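Local coordinates for GTP pyrophosphokinase (Streptococcus pneumoniae, PDB 2BE3), which probably transfers pyrophosphate from ATP to GTP or GDP to make the alarmone (p)ppGpp, at the interface of chains A and B. Residues are numbered along the deposited sequence; one frame, centred on the assembly and turned at random. Chains: chain A/B, GTP pyrophosphokinase.

Contact 1: the interface of chains A and B. Residues chain A 21, 129, 131, 136; chain B 25, 98-101.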
loop_
_atom_site.group_PDB
_atom_site.type_symbol
_atom_site.label_atom_id
_atom_site.label_comp_id
_atom_site.label_asym_id
_atom_site.label_seq_id
_atom_site.Cartn_x
_atom_site.Cartn_y
_atom_site.Cartn_z
ATOM N N GLU A 21 0.337 3.886 2.244
ATOM C CA GLU A 21 -0.504 3.011 1.438
ATOM C C GLU A 21 -1.459 3.794 0.532
ATOM O O GLU A 21 -1.610 3.466 -0.649
ATOM C CB GLU A 21 -1.289 2.050 2.301
ATOM C CG GLU A 21 -0.460 0.966 2.944
ATOM C CD GLU A 21 -1.272 0.104 3.911
ATOM O OE1 GLU A 21 -2.539 0.041 3.801
ATOM O OE2 GLU A 21 -0.637 -0.521 4.787
ATOM N N THR A 129 -8.526 1.021 7.393
ATOM C CA THR A 129 -7.901 0.075 8.318
ATOM C C THR A 129 -6.510 -0.325 7.831
ATOM O O THR A 129 -6.331 -0.731 6.681
ATOM C CB THR A 129 -8.791 -1.164 8.496
ATOM O OG1 THR A 129 -10.028 -0.705 9.021
ATOM C CG2 THR A 129 -8.167 -2.199 9.500
ATOM N N ASP A 131 -3.166 -2.886 8.689
ATOM C CA ASP A 131 -2.682 -4.052 9.435
ATOM C C ASP A 131 -1.323 -3.749 10.038
ATOM O O ASP A 131 -0.451 -3.171 9.397
ATOM C CB ASP A 131 -2.634 -5.291 8.546
ATOM C CG ASP A 131 -4.016 -5.728 8.094
ATOM O OD1 ASP A 131 -4.774 -6.289 8.914
ATOM O OD2 ASP A 131 -4.336 -5.517 6.908
ATOM N N ALA A 136 -4.925 -5.191 13.454
ATOM C CA ALA A 136 -5.649 -4.231 12.638
ATOM C C ALA A 136 -5.969 -2.971 13.439
ATOM O O ALA A 136 -6.354 -3.052 14.596
ATOM C CB ALA A 136 -6.923 -4.848 12.123
ATOM N N LYS B 25 3.369 -4.255 1.571
ATOM C CA LYS B 25 2.795 -4.589 2.865
ATOM C C LYS B 25 3.713 -5.500 3.718
ATOM O O LYS B 25 3.912 -5.224 4.888
ATOM C CB LYS B 25 1.380 -5.152 2.705
ATOM C CG LYS B 25 0.348 -4.110 2.334
ATOM C CD LYS B 25 -0.842 -4.762 1.714
ATOM C CE LYS B 25 -2.049 -3.856 1.766
ATOM N NZ LYS B 25 -3.294 -4.663 1.728
ATOM N N LYS B 98 -3.497 -12.775 11.701
ATOM C CA LYS B 98 -4.076 -11.545 12.291
ATOM C C LYS B 98 -4.445 -10.449 11.274
ATOM O O LYS B 98 -4.989 -9.421 11.653
ATOM C CB LYS B 98 -3.124 -10.949 13.336
ATOM C CG LYS B 98 -2.817 -11.855 14.524
ATOM C CD LYS B 98 -1.606 -11.333 15.314
ATOM C CE LYS B 98 -1.448 -12.085 16.610
ATOM N NZ LYS B 98 -0.068 -12.641 16.765
ATOM N N ARG B 99 -4.097 -10.648 9.997
ATOM C CA ARG B 99 -4.295 -9.642 8.954
ATOM C C ARG B 99 -5.728 -9.612 8.448
ATOM O O ARG B 99 -6.342 -10.646 8.259
ATOM C CB ARG B 99 -3.342 -9.888 7.793
ATOM C CG ARG B 99 -1.928 -9.392 8.054
ATOM C CD ARG B 99 -1.101 -9.334 6.798
ATOM N NE ARG B 99 -1.490 -8.226 5.921
ATOM C CZ ARG B 99 -0.844 -7.059 5.882
ATOM N NH1 ARG B 99 0.189 -6.843 6.673
ATOM N NH2 ARG B 99 -1.222 -6.101 5.058
ATOM N N GLN B 100 -6.207 -8.403 8.192
ATOM C CA GLN B 100 -7.584 -8.140 7.812
ATOM C C GLN B 100 -7.770 -8.006 6.276
ATOM O O GLN B 100 -8.896 -8.002 5.774
ATOM C CB GLN B 100 -8.057 -6.907 8.616
ATOM C CG GLN B 100 -9.291 -6.195 8.148
ATOM C CD GLN B 100 -9.005 -5.073 7.170
ATOM O OE1 GLN B 100 -9.939 -4.410 6.715
ATOM N NE2 GLN B 100 -7.713 -4.850 6.830
ATOM N N ASP B 101 -6.665 -7.938 5.540
ATOM C CA ASP B 101 -6.673 -7.741 4.088
ATOM C C ASP B 101 -6.552 -9.049 3.287
ATOM O O ASP B 101 -6.311 -9.031 2.076
ATOM C CB ASP B 101 -5.542 -6.763 3.695
ATOM C CG ASP B 101 -4.142 -7.309 4.007
ATOM O OD1 ASP B 101 -4.026 -8.295 4.794
ATOM O OD2 ASP B 101 -3.149 -6.761 3.436
HETATM O O HOH W 1 -3.282 -6.853 11.156
HETATM O O HOH W 2 -5.387 -7.873 13.549
#
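A:Asp131, just past the end of strand 122-130, has the most surface hidden by the partner (100 Å²) in this polar patch of the A-B interface and is met by the segment B:Lys98 to B:Asp101. Its CG lies anti to the carbonyl carbon (chi1 -65°), which turns the short carboxylate toward chain B. OD1 accepts the backbone N-H of B:Gln100 at 2.7 Å, nearly straight but from above the carboxylate plane, and also meets a water shared with B:Lys98 O. The other oxygen, OD2, makes a looser salt bridge to B:Arg99 NH2 at 3.7 Å. CB of A:Asp131 lies over one face of the B:Arg99 guanidinium, 3.6 Å above its centre; this flat group can offer a face to carbon while its edge binds anions. That edge grips B:Asp101 side-on: NE reaches the syn lone pair of OD1 at 2.8 Å and NH2 reaches OD2 at 2.6 Å. B:Lys25 NZ takes the anti lone pair of the same OD2, so two cations probably keep B:Asp101 ionised beside A:Asp131. B:Gln100, CG anti to its backbone N and bent at chi2 (-91°), crosses A:Thr129 obliquely, CD to CG2 3.8 Å; a long amide suits this place, pairing carbon contact with a weak bond from NE2 to A:Asp131 OD2. The patch joins a strand end of one subunit to a charge network of the other and helps hold the dimer seen in the crystal.

Contact 2: the interface of chains A and B. Residues chain A 29, 32-33, 36, 95, 98; chain B 17, 131-135.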
loop_
_atom_site.group_PDB
_atom_site.type_symbol
_atom_site.label_atom_id
_atom_site.label_comp_id
_atom_site.label_asym_id
_atom_site.label_seq_id
_atom_site.Cartn_x
_atom_site.Cartn_y
_atom_site.Cartn_z
ATOM N N ILE A 29 -4.537 4.283 -9.230
ATOM C CA ILE A 29 -5.692 4.661 -10.044
ATOM C C ILE A 29 -5.272 5.352 -11.330
ATOM O O ILE A 29 -5.636 4.902 -12.407
ATOM C CB ILE A 29 -6.678 5.573 -9.260
ATOM C CG1 ILE A 29 -7.324 4.786 -8.090
ATOM C CG2 ILE A 29 -7.735 6.221 -10.211
ATOM C CD1 ILE A 29 -7.817 5.732 -6.965
ATOM N N GLN A 32 -3.688 2.979 -13.582
ATOM C CA GLN A 32 -4.651 2.041 -14.189
ATOM C C GLN A 32 -5.340 2.590 -15.421
ATOM O O GLN A 32 -5.414 1.914 -16.443
ATOM C CB GLN A 32 -5.699 1.576 -13.182
ATOM C CG GLN A 32 -5.227 0.363 -12.403
ATOM C CD GLN A 32 -5.983 0.129 -11.101
ATOM O OE1 GLN A 32 -7.030 0.728 -10.843
ATOM N NE2 GLN A 32 -5.447 -0.749 -10.271
ATOM N N TYR A 33 -5.855 3.808 -15.313
ATOM C CA TYR A 33 -6.338 4.557 -16.462
ATOM C C TYR A 33 -5.329 4.566 -17.621
ATOM O O TYR A 33 -5.663 4.237 -18.738
ATOM C CB TYR A 33 -6.591 5.998 -16.046
ATOM C CG TYR A 33 -7.946 6.269 -15.467
ATOM C CD1 TYR A 33 -8.107 6.414 -14.097
ATOM C CD2 TYR A 33 -9.071 6.435 -16.296
ATOM C CE1 TYR A 33 -9.359 6.694 -13.529
ATOM C CE2 TYR A 33 -10.354 6.700 -15.739
ATOM C CZ TYR A 33 -10.482 6.835 -14.344
ATOM O OH TYR A 33 -11.715 7.125 -13.756
ATOM N N GLN A 36 -4.759 1.320 -19.414
ATOM C CA GLN A 36 -5.877 0.996 -20.286
ATOM C C GLN A 36 -6.010 1.989 -21.416
ATOM O O GLN A 36 -7.074 2.109 -21.998
ATOM C CB GLN A 36 -7.151 1.024 -19.487
ATOM C CG GLN A 36 -7.328 -0.176 -18.626
ATOM C CD GLN A 36 -8.552 -0.041 -17.775
ATOM O OE1 GLN A 36 -9.622 0.333 -18.266
ATOM N NE2 GLN A 36 -8.407 -0.314 -16.478
ATOM N N ILE A 95 -14.973 6.702 -8.053
ATOM C CA ILE A 95 -13.978 5.647 -7.903
ATOM C C ILE A 95 -13.735 5.326 -6.421
ATOM O O ILE A 95 -13.539 4.181 -6.101
ATOM C CB ILE A 95 -12.641 5.997 -8.617
ATOM C CG1 ILE A 95 -12.823 6.032 -10.135
ATOM C CG2 ILE A 95 -11.553 4.959 -8.308
ATOM C CD1 ILE A 95 -11.719 6.870 -10.790
ATOM N N LYS A 98 -16.579 3.088 -4.895
ATOM C CA LYS A 98 -16.409 1.750 -5.417
ATOM C C LYS A 98 -15.395 0.895 -4.607
ATOM O O LYS A 98 -15.428 -0.318 -4.672
ATOM C CB LYS A 98 -15.872 1.959 -6.836
ATOM C CG LYS A 98 -15.997 0.829 -7.784
ATOM C CD LYS A 98 -15.375 1.200 -9.142
ATOM C CE LYS A 98 -16.293 2.073 -9.982
ATOM N NZ LYS A 98 -15.698 2.307 -11.330
ATOM N N GLN B 17 -0.913 -6.246 -9.813
ATOM C CA GLN B 17 -1.215 -5.305 -8.742
ATOM C C GLN B 17 -1.058 -5.923 -7.322
ATOM O O GLN B 17 -0.521 -5.282 -6.409
ATOM C CB GLN B 17 -2.602 -4.711 -8.966
ATOM C CG GLN B 17 -3.049 -3.701 -7.947
ATOM C CD GLN B 17 -4.443 -3.201 -8.260
ATOM O OE1 GLN B 17 -4.952 -3.406 -9.367
ATOM N NE2 GLN B 17 -5.071 -2.547 -7.292
ATOM N N ASP B 131 -8.302 -3.375 -5.358
ATOM C CA ASP B 131 -9.262 -2.400 -5.869
ATOM C C ASP B 131 -8.798 -1.885 -7.207
ATOM O O ASP B 131 -7.639 -1.499 -7.371
ATOM C CB ASP B 131 -9.523 -1.268 -4.864
ATOM C CG ASP B 131 -10.475 -1.695 -3.744
ATOM O OD1 ASP B 131 -11.709 -1.788 -3.965
ATOM O OD2 ASP B 131 -9.988 -1.971 -2.628
ATOM N N THR B 132 -9.680 -1.939 -8.192
ATOM C CA THR B 132 -9.351 -1.385 -9.500
ATOM C C THR B 132 -10.406 -0.363 -9.874
ATOM O O THR B 132 -11.468 -0.261 -9.222
ATOM C CB THR B 132 -9.250 -2.464 -10.611
ATOM O OG1 THR B 132 -10.567 -2.818 -11.051
ATOM C CG2 THR B 132 -8.493 -3.708 -10.139
ATOM N N ILE B 133 -10.115 0.407 -10.913
ATOM C CA ILE B 133 -11.052 1.413 -11.407
ATOM C C ILE B 133 -12.275 0.715 -12.008
ATOM O O ILE B 133 -13.302 1.340 -12.256
ATOM C CB ILE B 133 -10.388 2.366 -12.452
ATOM C CG1 ILE B 133 -9.668 1.575 -13.564
ATOM C CG2 ILE B 133 -9.417 3.338 -11.749
ATOM C CD1 ILE B 133 -9.226 2.437 -14.753
ATOM N N ASN B 134 -12.145 -0.590 -12.238
ATOM C CA ASN B 134 -13.253 -1.417 -12.736
ATOM C C ASN B 134 -13.875 -2.271 -11.645
ATOM O O ASN B 134 -14.520 -3.266 -11.933
ATOM C CB ASN B 134 -12.774 -2.323 -13.882
ATOM C CG ASN B 134 -12.358 -1.532 -15.113
ATOM O OD1 ASN B 134 -11.382 -1.884 -15.788
ATOM N ND2 ASN B 134 -13.086 -0.455 -15.407
ATOM N N GLY B 135 -13.667 -1.880 -10.394
ATOM C CA GLY B 135 -14.138 -2.660 -9.265
ATOM C C GLY B 135 -13.117 -3.614 -8.656
ATOM O O GLY B 135 -12.046 -3.882 -9.213
HETATM O O HOH W 3 -7.433 1.591 -8.500
#
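From B:Thr132 to B:Gly135 the backbone turns tightly, extended at B:Thr132, helical at B:Ile133 and at positive phi in B:Gly135, a conformation that glycine adopts easily. B:Thr132 braces the turn from within, its OG1 giving a hydrogen bond to B:Gly135 O in the carbonyl plane and receiving one from B:Asn134 N. The turn thrusts out B:Ile133, by far the most buried residue here, against helix 6-35 and the end of helix 89-97 of chain A. Its CG1 sits in the crowded position between backbone N and carbonyl carbon (chi1 51°), which turns CD1 over the centre of the A:Tyr33 ring, 4.1 Å above its plane, and CG2 toward A:Ile29 CG2 at 3.7 Å. A:Ile29 and A:Ile95 border that ring at its edge, and a branched aliphatic chain suits such an apolar surface. Polar groups secure the backbone on either side of it. A:Gln32, extended beyond CG, brings OE1 to B:Ile133 N at 3.1 Å, a bent bond with the donor above the carbonyl plane; OE1 also meets a water that touches B:Asp131 O. A:Lys98, with CG anti to its backbone N and a bend at chi3 (-79°), swings NZ onto B:Ile133 O at 2.7 Å, again above the carbonyl plane; its length lets a loop residue reach this acceptor, and its CD passes beside B:Gly135. A:Gln36 comes tip to tip with both B:Ile133 and B:Asn134. B:Gln17, CG anti to the backbone N and extended, borders A:Gln32 at about a right angle, amide planes 47° apart and not hydrogen-bonded. It also holds the start of the turn: NE2 gives a nearly straight 2.8 Å hydrogen bond to B:Asp131 O, which lies in the B:Gln17 amide plane, while NE2 sits above the carbonyl plane, off its lone pairs.

Contacts 1 and 2 lie about 20 Å apart, between their C-alpha centres, and belong to one two-fold interface in which each recurs with the chains exchanged. Both draw on helix 6-35, on the segment that follows strand 122-130 and on residue 98 in the loop after helix 89-97; contact 2 alone takes in that helix itself. Residues 98 and 131 appear in both, from opposite chains. Contact 1 is mainly charged and hydrated, whereas contact 2 is centred on an isoleucine. The same segments thus serve as giver and receiver, as suits a symmetric dimer, although the structure alone does not show that this dimer forms in solution.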